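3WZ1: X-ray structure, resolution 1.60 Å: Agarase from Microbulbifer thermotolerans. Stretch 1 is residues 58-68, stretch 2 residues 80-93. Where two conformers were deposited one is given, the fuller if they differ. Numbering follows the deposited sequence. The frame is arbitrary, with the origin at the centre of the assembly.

Stretch 1 58-68: GLTEWHPHYSY
Stretch 2 (80-93) RKPGTNQVYLGSIT

The strongest polar link is a salt bridge: Lys-81 NZ lies 2.7 Å from Glu-61 OE1. Both side chains are extended to meet, Lys-81 with all four chi angles t and Glu-61 t, t before chi3 turns to -49°.

Strands 60-62 and 87-89 run parallel, their axes 4.7 Å apart at closest approach and inclined at 37°. The register pairs Thr-60 with Val-87, Glu-61 with Tyr-88 and Trp-62 with Leu-89 (CA-CA 5.1, 4.9 and 4.8 Å). Four backbone hydrogen bonds fix it: Val-87 N to Leu-59 O, 2.9 Å; Glu-61 N to Val-87 O, 2.9 Å; Leu-89 N to Glu-61 O, 3.3 Å; and His-63 N to Leu-89 O, 3.0 Å. Their N-H...O angles of 150-167° support the assignment. Beyond the ladder, water 1 joins His-63 O (2.8 Å), Ser-67 OG (2.8 Å) and Ser-91 N (2.9 Å), spanning the two stretches where direct pairing has ended.

Buried Thr-60, Trp-62, Val-87 and Leu-89 share one sheet face. Thr-60 CG2 packs 3.8 Å from Leu-89 CD1, and Trp-62 (m, chi2 -52°) brings CD1 within 4.0 Å of Leu-89 CB. Ser-91 CB sits over the indole in a CH-pi contact, 3.9 Å from its five-membered-ring centroid and 20° off the normal.

Glu-61 and Tyr-88 occupy the other face. Tyr-88 (m, chi2 -38°) receives the edge of His-63 (t, chi2 -53°) on its ring face, with centroids 4.5 Å apart and planes at 72°. Tyr-88 CB lies over one face of the Tyr-66 ring (m, chi2 71°), 3.7 Å from the centroid and 11° off the normal.

Gly-90 (phi/psi -71/153°) brings CA within 3.2 Å of Tyr-66 O; an ideal CB would clash with that oxygen at 2.2 Å. Altogether 896 Å² is buried, summed over both sides.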

# COMPACT_ATOMS: atom_id res chain seq x y z
N GLY A 58 3.29 -15.56 -4.38
CA GLY A 58 4.53 -15.78 -5.11
C GLY A 58 5.54 -16.54 -4.28
O GLY A 58 5.22 -17.56 -3.65
N LEU A 59 6.76 -16.02 -4.27
CA LEU A 59 7.87 -16.57 -3.46
C LEU A 59 8.01 -15.83 -2.11
O LEU A 59 8.97 -16.01 -1.40
CB LEU A 59 9.17 -16.51 -4.26
CG LEU A 59 9.13 -17.22 -5.62
CD1 LEU A 59 10.41 -16.99 -6.38
CD2 LEU A 59 8.81 -18.70 -5.45
N THR A 60 7.00 -15.04 -1.75
CA THR A 60 7.00 -14.29 -0.50
C THR A 60 6.86 -15.21 0.72
O THR A 60 6.05 -16.13 0.72
CB THR A 60 5.78 -13.35 -0.42
OG1 THR A 60 5.75 -12.52 -1.59
CG2 THR A 60 5.76 -12.50 0.86
N GLU A 61 7.63 -14.89 1.75
CA GLU A 61 7.31 -15.34 3.07
C GLU A 61 7.43 -14.17 4.04
O GLU A 61 8.54 -13.76 4.38
CB GLU A 61 8.18 -16.52 3.49
CG GLU A 61 7.63 -17.21 4.70
CD GLU A 61 8.49 -18.37 5.19
OE1 GLU A 61 8.88 -19.24 4.39
OE2 GLU A 61 8.72 -18.40 6.40
N TRP A 62 6.31 -13.59 4.45
CA TRP A 62 6.38 -12.45 5.36
C TRP A 62 7.00 -12.86 6.68
O TRP A 62 6.77 -13.97 7.16
CB TRP A 62 5.01 -11.80 5.59
CG TRP A 62 4.45 -11.15 4.34
CD1 TRP A 62 5.10 -10.24 3.53
CD2 TRP A 62 3.14 -11.32 3.79
NE1 TRP A 62 4.27 -9.85 2.50
CE2 TRP A 62 3.07 -10.50 2.63
CE3 TRP A 62 2.02 -12.06 4.16
CZ2 TRP A 62 1.91 -10.43 1.84
CZ3 TRP A 62 0.88 -11.98 3.37
CH2 TRP A 62 0.83 -11.18 2.23
N HIS A 63 7.84 -11.99 7.22
CA HIS A 63 8.70 -12.33 8.35
C HIS A 63 8.78 -11.12 9.28
O HIS A 63 9.05 -10.00 8.84
CB HIS A 63 10.06 -12.69 7.79
CG HIS A 63 11.04 -13.26 8.78
ND1 HIS A 63 11.36 -12.65 9.97
CD2 HIS A 63 11.83 -14.35 8.70
CE1 HIS A 63 12.29 -13.36 10.60
NE2 HIS A 63 12.60 -14.40 9.85
N PRO A 64 8.51 -11.32 10.59
CA PRO A 64 8.42 -10.17 11.49
C PRO A 64 9.72 -9.36 11.60
O PRO A 64 9.68 -8.17 11.85
CB PRO A 64 7.97 -10.79 12.83
CG PRO A 64 8.38 -12.21 12.74
CD PRO A 64 8.25 -12.59 11.30
N HIS A 65 10.87 -10.01 11.43
CA HIS A 65 12.15 -9.30 11.60
C HIS A 65 12.59 -8.52 10.37
O HIS A 65 13.69 -8.00 10.35
CB HIS A 65 13.24 -10.26 12.05
CG HIS A 65 12.89 -11.00 13.30
ND1 HIS A 65 13.53 -12.16 13.69
CD2 HIS A 65 11.96 -10.75 14.24
CE1 HIS A 65 13.00 -12.60 14.81
NE2 HIS A 65 12.03 -11.77 15.17
N TYR A 66 11.72 -8.47 9.37
CA TYR A 66 11.95 -7.70 8.13
C TYR A 66 11.11 -6.42 8.10
O TYR A 66 11.02 -5.76 7.06
CB TYR A 66 11.77 -8.61 6.89
CG TYR A 66 12.89 -9.61 6.81
CD1 TYR A 66 12.96 -10.66 7.72
CD2 TYR A 66 13.92 -9.47 5.89
CE1 TYR A 66 14.01 -11.57 7.68
CE2 TYR A 66 14.98 -10.36 5.86
CZ TYR A 66 15.01 -11.42 6.76
OH TYR A 66 16.08 -12.30 6.72
N SER A 67 10.53 -6.06 9.23
CA SER A 67 10.00 -4.71 9.47
C SER A 67 10.62 -4.13 10.73
O SER A 67 10.91 -4.86 11.68
CB SER A 67 8.47 -4.76 9.60
OG SER A 67 8.05 -5.61 10.65
N TYR A 68 10.83 -2.82 10.74
CA TYR A 68 11.32 -2.13 11.93
C TYR A 68 11.04 -0.64 11.75
O TYR A 68 10.77 -0.18 10.64
CB TYR A 68 12.82 -2.38 12.19
CG TYR A 68 13.75 -1.95 11.10
CD1 TYR A 68 14.05 -2.79 10.03
CD2 TYR A 68 14.34 -0.70 11.13
CE1 TYR A 68 14.92 -2.39 9.02
CE2 TYR A 68 15.21 -0.30 10.13
CZ TYR A 68 15.49 -1.15 9.08
OH TYR A 68 16.35 -0.73 8.08
N ARG A 80 16.98 -13.11 1.20
CA ARG A 80 16.81 -14.48 0.74
C ARG A 80 16.55 -15.38 1.94
O ARG A 80 17.25 -15.27 2.96
CB ARG A 80 18.05 -14.97 0.01
CG ARG A 80 17.98 -16.43 -0.44
CD ARG A 80 16.92 -16.66 -1.49
NE ARG A 80 17.26 -16.00 -2.74
CZ ARG A 80 16.40 -15.48 -3.61
NH1 ARG A 80 15.08 -15.54 -3.41
NH2 ARG A 80 16.87 -14.90 -4.71
N LYS A 81 15.55 -16.26 1.81
CA LYS A 81 15.36 -17.31 2.81
C LYS A 81 16.42 -18.37 2.53
O LYS A 81 16.41 -18.96 1.43
CB LYS A 81 13.94 -17.87 2.72
CG LYS A 81 13.73 -19.11 3.59
CD LYS A 81 12.30 -19.58 3.57
CE LYS A 81 12.08 -20.76 4.52
NZ LYS A 81 10.71 -21.29 4.32
N PRO A 82 17.36 -18.57 3.46
CA PRO A 82 18.51 -19.42 3.15
C PRO A 82 18.15 -20.83 2.67
O PRO A 82 17.28 -21.48 3.23
CB PRO A 82 19.30 -19.46 4.46
CG PRO A 82 18.96 -18.18 5.14
CD PRO A 82 17.53 -17.91 4.78
N GLY A 83 18.82 -21.24 1.60
CA GLY A 83 18.65 -22.57 1.04
C GLY A 83 17.38 -22.79 0.24
O GLY A 83 17.02 -23.92 -0.06
N THR A 84 16.68 -21.70 -0.09
CA THR A 84 15.43 -21.80 -0.83
C THR A 84 15.42 -20.72 -1.92
O THR A 84 16.36 -19.93 -2.03
CB THR A 84 14.19 -21.55 0.08
OG1 THR A 84 14.09 -20.14 0.37
CG2 THR A 84 14.30 -22.29 1.37
N ASN A 85 14.34 -20.68 -2.69
CA ASN A 85 14.11 -19.61 -3.66
C ASN A 85 13.15 -18.56 -3.10
O ASN A 85 12.72 -17.66 -3.83
CB ASN A 85 13.58 -20.16 -5.00
CG ASN A 85 12.20 -20.80 -4.89
OD1 ASN A 85 11.68 -21.01 -3.79
ND2 ASN A 85 11.60 -21.12 -6.04
N GLN A 86 12.80 -18.67 -1.83
CA GLN A 86 11.82 -17.77 -1.21
C GLN A 86 12.48 -16.47 -0.77
O GLN A 86 13.70 -16.40 -0.62
CB GLN A 86 11.13 -18.44 -0.01
CG GLN A 86 10.45 -19.77 -0.32
CD GLN A 86 9.13 -19.61 -1.05
OE1 GLN A 86 9.05 -19.79 -2.26
NE2 GLN A 86 8.08 -19.26 -0.31
N VAL A 87 11.64 -15.46 -0.56
CA VAL A 87 12.07 -14.11 -0.18
C VAL A 87 11.36 -13.73 1.10
O VAL A 87 10.14 -13.63 1.15
CB VAL A 87 11.70 -13.10 -1.29
CG1 VAL A 87 12.26 -11.74 -0.96
CG2 VAL A 87 12.15 -13.59 -2.67
N TYR A 88 12.14 -13.54 2.16
CA TYR A 88 11.62 -12.97 3.38
C TYR A 88 11.35 -11.48 3.17
O TYR A 88 12.21 -10.76 2.67
CB TYR A 88 12.61 -13.15 4.53
CG TYR A 88 12.72 -14.53 5.14
CD1 TYR A 88 11.61 -15.35 5.30
CD2 TYR A 88 13.95 -14.97 5.63
CE1 TYR A 88 11.73 -16.60 5.90
CE2 TYR A 88 14.07 -16.21 6.24
CZ TYR A 88 12.95 -17.01 6.37
OH TYR A 88 13.05 -18.24 6.99
N LEU A 89 10.14 -11.05 3.53
CA LEU A 89 9.70 -9.66 3.33
C LEU A 89 8.98 -9.11 4.54
O LEU A 89 8.23 -9.82 5.22
CB LEU A 89 8.77 -9.56 2.11
CG LEU A 89 9.36 -9.97 0.77
CD1 LEU A 89 8.31 -9.95 -0.32
CD2 LEU A 89 10.51 -9.03 0.40
N GLY A 90 9.15 -7.81 4.79
CA GLY A 90 8.42 -7.16 5.85
C GLY A 90 6.95 -6.98 5.54
O GLY A 90 6.54 -6.87 4.37
N SER A 91 6.16 -6.92 6.61
CA SER A 91 4.74 -6.62 6.51
C SER A 91 4.23 -6.22 7.86
O SER A 91 4.55 -6.88 8.85
CB SER A 91 3.95 -7.83 6.02
OG SER A 91 2.57 -7.53 5.95
N ILE A 92 3.42 -5.16 7.92
CA ILE A 92 2.67 -4.82 9.12
C ILE A 92 1.23 -4.53 8.71
O ILE A 92 0.94 -4.14 7.56
CB ILE A 92 3.31 -3.63 9.91
CG1 ILE A 92 2.98 -2.26 9.28
CG2 ILE A 92 4.81 -3.84 10.11
CD1 ILE A 92 3.41 -1.11 10.16
N THR A 93 0.31 -4.76 9.65
CA THR A 93 -1.12 -4.60 9.43
C THR A 93 -1.73 -3.85 10.62
O THR A 93 -1.33 -4.05 11.77
CB THR A 93 -1.80 -5.99 9.26
OG1 THR A 93 -1.29 -6.64 8.09
CG2 THR A 93 -3.29 -5.87 9.13
O HOH W 1 7.34 -7.84 9.15